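ZYRO0G01672p (Zygosaccharomyces rouxii, PDB 4U8T) probably reads N6-methyladenosine marks in mRNA through its YTH domain, the part present here, which is bound to a methylated RNA in this crystal. Local coordinates at residues Q147-P150 with A151-K155; E63-P66 with Q67-I71. One frame throughout, in Å; residues are numbered along the deposited sequence.

Interaction 1. Residues Q147-P150 with A151-K155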
loop_
_atom_site.group_PDB
_atom_site.type_symbol
_atom_site.label_atom_id
_atom_site.label_comp_id
_atom_site.label_asym_id
_atom_site.label_seq_id
_atom_site.Cartn_x
_atom_site.Cartn_y
_atom_site.Cartn_z
ATOM N N GLN A 147 4.018 5.836 6.037
ATOM C CA GLN A 147 4.709 5.306 7.177
ATOM C C GLN A 147 5.374 3.993 6.856
ATOM O O GLN A 147 4.719 3.065 6.406
ATOM C CB GLN A 147 3.746 5.123 8.320
ATOM C CG GLN A 147 4.336 4.330 9.437
ATOM C CD GLN A 147 5.485 5.019 10.103
ATOM O OE1 GLN A 147 5.337 6.082 10.683
ATOM N NE2 GLN A 147 6.647 4.412 10.021
ATOM N N GLU A 148 6.675 3.906 7.112
ATOM C CA GLU A 148 7.419 2.695 6.820
ATOM C C GLU A 148 7.281 1.643 7.924
ATOM O O GLU A 148 7.261 1.961 9.108
ATOM C CB GLU A 148 8.895 2.999 6.581
ATOM C CG GLU A 148 9.679 1.748 6.223
ATOM C CD GLU A 148 11.061 1.981 5.691
ATOM O OE1 GLU A 148 11.522 3.135 5.649
ATOM O OE2 GLU A 148 11.699 0.989 5.308
ATOM N N ILE A 149 7.192 0.387 7.496
ATOM C CA ILE A 149 7.038 -0.748 8.375
ATOM C C ILE A 149 8.259 -1.642 8.290
ATOM O O ILE A 149 8.751 -1.916 7.201
ATOM C CB ILE A 149 5.798 -1.546 7.988
ATOM C CG1 ILE A 149 4.637 -0.622 7.783
ATOM C CG2 ILE A 149 5.446 -2.577 9.012
ATOM C CD1 ILE A 149 3.641 -1.224 6.882
ATOM N N PRO A 150 8.770 -2.095 9.441
ATOM C CA PRO A 150 9.920 -2.997 9.375
ATOM C C PRO A 150 9.569 -4.326 8.706
ATOM O O PRO A 150 8.430 -4.773 8.806
ATOM C CB PRO A 150 10.293 -3.194 10.849
ATOM C CG PRO A 150 9.735 -2.075 11.536
ATOM C CD PRO A 150 8.471 -1.714 10.825
ATOM N N ALA A 151 10.558 -4.971 8.101
ATOM C CA ALA A 151 10.351 -6.159 7.271
ATOM C C ALA A 151 9.744 -7.363 7.981
ATOM O O ALA A 151 8.852 -8.003 7.470
ATOM C CB ALA A 151 11.647 -6.560 6.654
ATOM N N THR A 152 10.267 -7.711 9.136
ATOM C CA THR A 152 9.774 -8.886 9.819
ATOM C C THR A 152 8.310 -8.665 10.261
ATOM O O THR A 152 7.492 -9.568 10.148
ATOM C CB THR A 152 10.686 -9.271 10.999
ATOM O OG1 THR A 152 10.069 -10.307 11.767
ATOM C CG2 THR A 152 10.943 -8.073 11.884
ATOM N N ILE A 153 7.987 -7.488 10.792
ATOM C CA ILE A 153 6.608 -7.170 11.111
ATOM C C ILE A 153 5.727 -7.222 9.870
ATOM O O ILE A 153 4.630 -7.715 9.918
ATOM C CB ILE A 153 6.502 -5.810 11.796
ATOM C CG1 ILE A 153 6.926 -5.946 13.255
ATOM C CG2 ILE A 153 5.102 -5.321 11.803
ATOM C CD1 ILE A 153 7.188 -4.650 13.960
ATOM N N SER A 154 6.215 -6.715 8.753
ATOM C CA SER A 154 5.457 -6.712 7.509
ATOM C C SER A 154 5.060 -8.091 7.008
ATOM O O SER A 154 3.959 -8.287 6.514
ATOM C CB SER A 154 6.253 -6.020 6.413
ATOM O OG SER A 154 6.356 -4.643 6.633
ATOM N N LYS A 155 5.985 -9.029 7.072
ATOM C CA LYS A 155 5.729 -10.382 6.643
ATOM C C LYS A 155 4.653 -11.031 7.505
ATOM O O LYS A 155 3.853 -11.794 7.007
ATOM C CB LYS A 155 7.022 -11.200 6.646
ATOM C CG LYS A 155 7.916 -10.880 5.460
ATOM C CD LYS A 155 9.309 -11.464 5.557
ATOM C CE LYS A 155 10.149 -11.036 4.366
ATOM N NZ LYS A 155 11.526 -11.613 4.308
#

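Interaction 2. Residues E63-P66 with Q67-I71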
loop_
_atom_site.group_PDB
_atom_site.type_symbol
_atom_site.label_atom_id
_atom_site.label_comp_id
_atom_site.label_asym_id
_atom_site.label_seq_id
_atom_site.Cartn_x
_atom_site.Cartn_y
_atom_site.Cartn_z
ATOM N N GLU A 63 14.106 4.089 -5.836
ATOM C CA GLU A 63 15.415 4.193 -6.475
ATOM C C GLU A 63 16.513 3.444 -5.737
ATOM O O GLU A 63 17.397 2.907 -6.367
ATOM C CB GLU A 63 15.825 5.649 -6.643
ATOM C CG GLU A 63 17.192 5.868 -7.330
ATOM C CD GLU A 63 17.368 5.210 -8.702
ATOM O OE1 GLU A 63 16.363 4.881 -9.372
ATOM O OE2 GLU A 63 18.537 5.052 -9.126
ATOM N N SER A 64 16.441 3.392 -4.416
ATOM C CA SER A 64 17.484 2.802 -3.583
ATOM C C SER A 64 17.542 1.290 -3.540
ATOM O O SER A 64 18.437 0.739 -2.926
ATOM C CB SER A 64 17.312 3.268 -2.152
ATOM O OG SER A 64 17.531 4.646 -2.042
ATOM N N LEU A 65 16.569 0.614 -4.131
ATOM C CA LEU A 65 16.487 -0.841 -3.993
ATOM C C LEU A 65 17.563 -1.614 -4.747
ATOM O O LEU A 65 17.818 -1.345 -5.911
ATOM C CB LEU A 65 15.121 -1.346 -4.460
ATOM C CG LEU A 65 13.865 -1.075 -3.631
ATOM C CD1 LEU A 65 12.675 -1.665 -4.319
ATOM C CD2 LEU A 65 14.003 -1.626 -2.262
ATOM N N PRO A 66 18.180 -2.601 -4.088
ATOM C CA PRO A 66 18.991 -3.617 -4.759
ATOM C C PRO A 66 18.109 -4.311 -5.775
ATOM O O PRO A 66 16.904 -4.248 -5.591
ATOM C CB PRO A 66 19.411 -4.541 -3.633
ATOM C CG PRO A 66 18.562 -4.188 -2.507
ATOM C CD PRO A 66 18.178 -2.783 -2.637
ATOM N N GLN A 67 18.657 -4.992 -6.774
ATOM C CA GLN A 67 17.870 -5.324 -7.966
ATOM C C GLN A 67 16.589 -6.124 -7.780
ATOM O O GLN A 67 15.533 -5.744 -8.301
ATOM C CB GLN A 67 18.732 -6.075 -8.974
ATOM C CG GLN A 67 19.038 -5.261 -10.222
ATOM C CD GLN A 67 17.777 -4.779 -10.953
ATOM O OE1 GLN A 67 16.725 -5.421 -10.905
ATOM N NE2 GLN A 67 17.893 -3.650 -11.650
ATOM N N GLY A 68 16.661 -7.221 -7.052
ATOM C CA GLY A 68 15.492 -8.057 -6.930
ATOM C C GLY A 68 14.388 -7.492 -6.066
ATOM O O GLY A 68 13.265 -7.973 -6.103
ATOM N N ALA A 69 14.708 -6.483 -5.274
ATOM C CA ALA A 69 13.812 -6.069 -4.218
ATOM C C ALA A 69 12.643 -5.219 -4.688
ATOM O O ALA A 69 12.700 -4.547 -5.714
ATOM C CB ALA A 69 14.585 -5.346 -3.177
ATOM N N LYS A 70 11.584 -5.234 -3.891
ATOM C CA LYS A 70 10.362 -4.531 -4.231
ATOM C C LYS A 70 9.935 -3.584 -3.134
ATOM O O LYS A 70 10.442 -3.634 -2.023
ATOM C CB LYS A 70 9.249 -5.538 -4.511
ATOM C CG LYS A 70 9.448 -6.376 -5.784
ATOM C CD LYS A 70 8.358 -7.441 -5.928
ATOM C CE LYS A 70 8.585 -8.360 -7.133
ATOM N NZ LYS A 70 7.416 -9.264 -7.406
ATOM N N ILE A 71 8.974 -2.732 -3.446
ATOM C CA ILE A 71 8.326 -1.924 -2.417
ATOM C C ILE A 71 6.853 -2.281 -2.346
ATOM O O ILE A 71 6.126 -2.175 -3.320
ATOM C CB ILE A 71 8.485 -0.408 -2.667
ATOM C CG1 ILE A 71 9.880 0.040 -2.268
ATOM C CG2 ILE A 71 7.495 0.380 -1.854
ATOM C CD1 ILE A 71 10.066 1.466 -2.334
#

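Interaction 1. Residues Q147-P150 with A151-K155
P150 and S154 close the first turn of a helix: S154 N donates to P150 O at 2.9 Å, with an N-H...O angle of 153°. P150, at the N-cap, links the weakly bonded strand 148-149 to helix 151-161. The proline has no backbone N-H to give.

S154 grips the same oxygen a second time. Its OG is 3.0 Å from P150 O and donates to it from above the carbonyl plane. The hydroxyl reaches back because OG lies beside its own backbone N, opposite the carbonyl carbon (chi1 -70°). One carbonyl therefore takes two hydrogen bonds from one residue. The CG2 methyl of I149 sits against S154 OG at 3.3 Å. An alanine at S154 would keep the backbone bond, but P150 O would probably lose its second donor and I149 CG2 would face a small gap.

I149 CG2 also meets the CG2 methyl of I153, at 3.9 Å. The two isoleucine side chains cross at about a right angle and touch methyl to methyl. The proline ring adds a looser apolar contact, with P150 CG 4.4 Å from I153 CD1. Before the turn, Q147 NE2 bonds E148 O at 2.7 Å, nearly in its own amide plane.

Strand 148-149 lies at the edge of the six-stranded sheet, antiparallel to strand 27-33. I149 pairs with F28 through the backbone, and E148 forms a salt bridge with R27. S154 and A151 rest on F28, while I149 and P150 pack on I132 of strand 131-132. The contact thus joins the sheet edge to helix 151-161.

Interaction 2. Residues E63-P66 with Q67-I71
L65, just before a tight turn, lies against A69, K70 and I71 on the arm after it. Its CB points toward residues 67-71. CG lies opposite the carbonyl carbon, beside the backbone N (chi1 -71°), and there the chain forks. L65 CD1 lies beside the backbone after the turn, near A69 O and K70 C, and 3.9 Å from I71 CG1. CD2 meets the methyl of A69, with L65 CD2 to A69 CB at 3.9 Å, and the carbonyl oxygen of K70 lies a little farther off. The leucine's two methyls thus lie against the arm after the turn.

The turn itself is held by one backbone bond. A69 N donates to P66 O at 3.1 Å with an N-H...O angle of 156°. A69 CB also faces the proline ring, 4.2 Å from P66 CG, so the small methyl is in contact with both L65 and P66.

The CB of K70 points away from residues 63-66, and its NZ forms a salt bridge with E88 of strand 82-94. Its backbone N bonds S26 OG. I71 packs on A61 and Y62 of helix 52-63 and on M89 of strand 82-94.

Residues P66 to A69 form a type I beta turn with its i to i+3 hydrogen bond. It lies in the connection between helix 52-63 and strand 71-77 of the YTH domain, where the chain reverses at the surface before entering the sheet.

How the interactions relate
Interaction 2 comes first along the chain and interaction 1 later. Their centres are 15 Å apart, and their nearest atoms are about 8 Å apart, so they do not touch. Strand 27-33 and the residues just before it connect them. R27 pairs with E148 in interaction 1 and with the backbone of K70 in interaction 2. Interaction 2 leads from helix 52-63 into strand 71-77; interaction 1 leads from strand 148-149 into helix 151-161. Interaction 1 lies nearer the bound RNA, with its nearest atom about 7 Å away, against about 14 Å for interaction 2. Neither is in direct contact with the RNA.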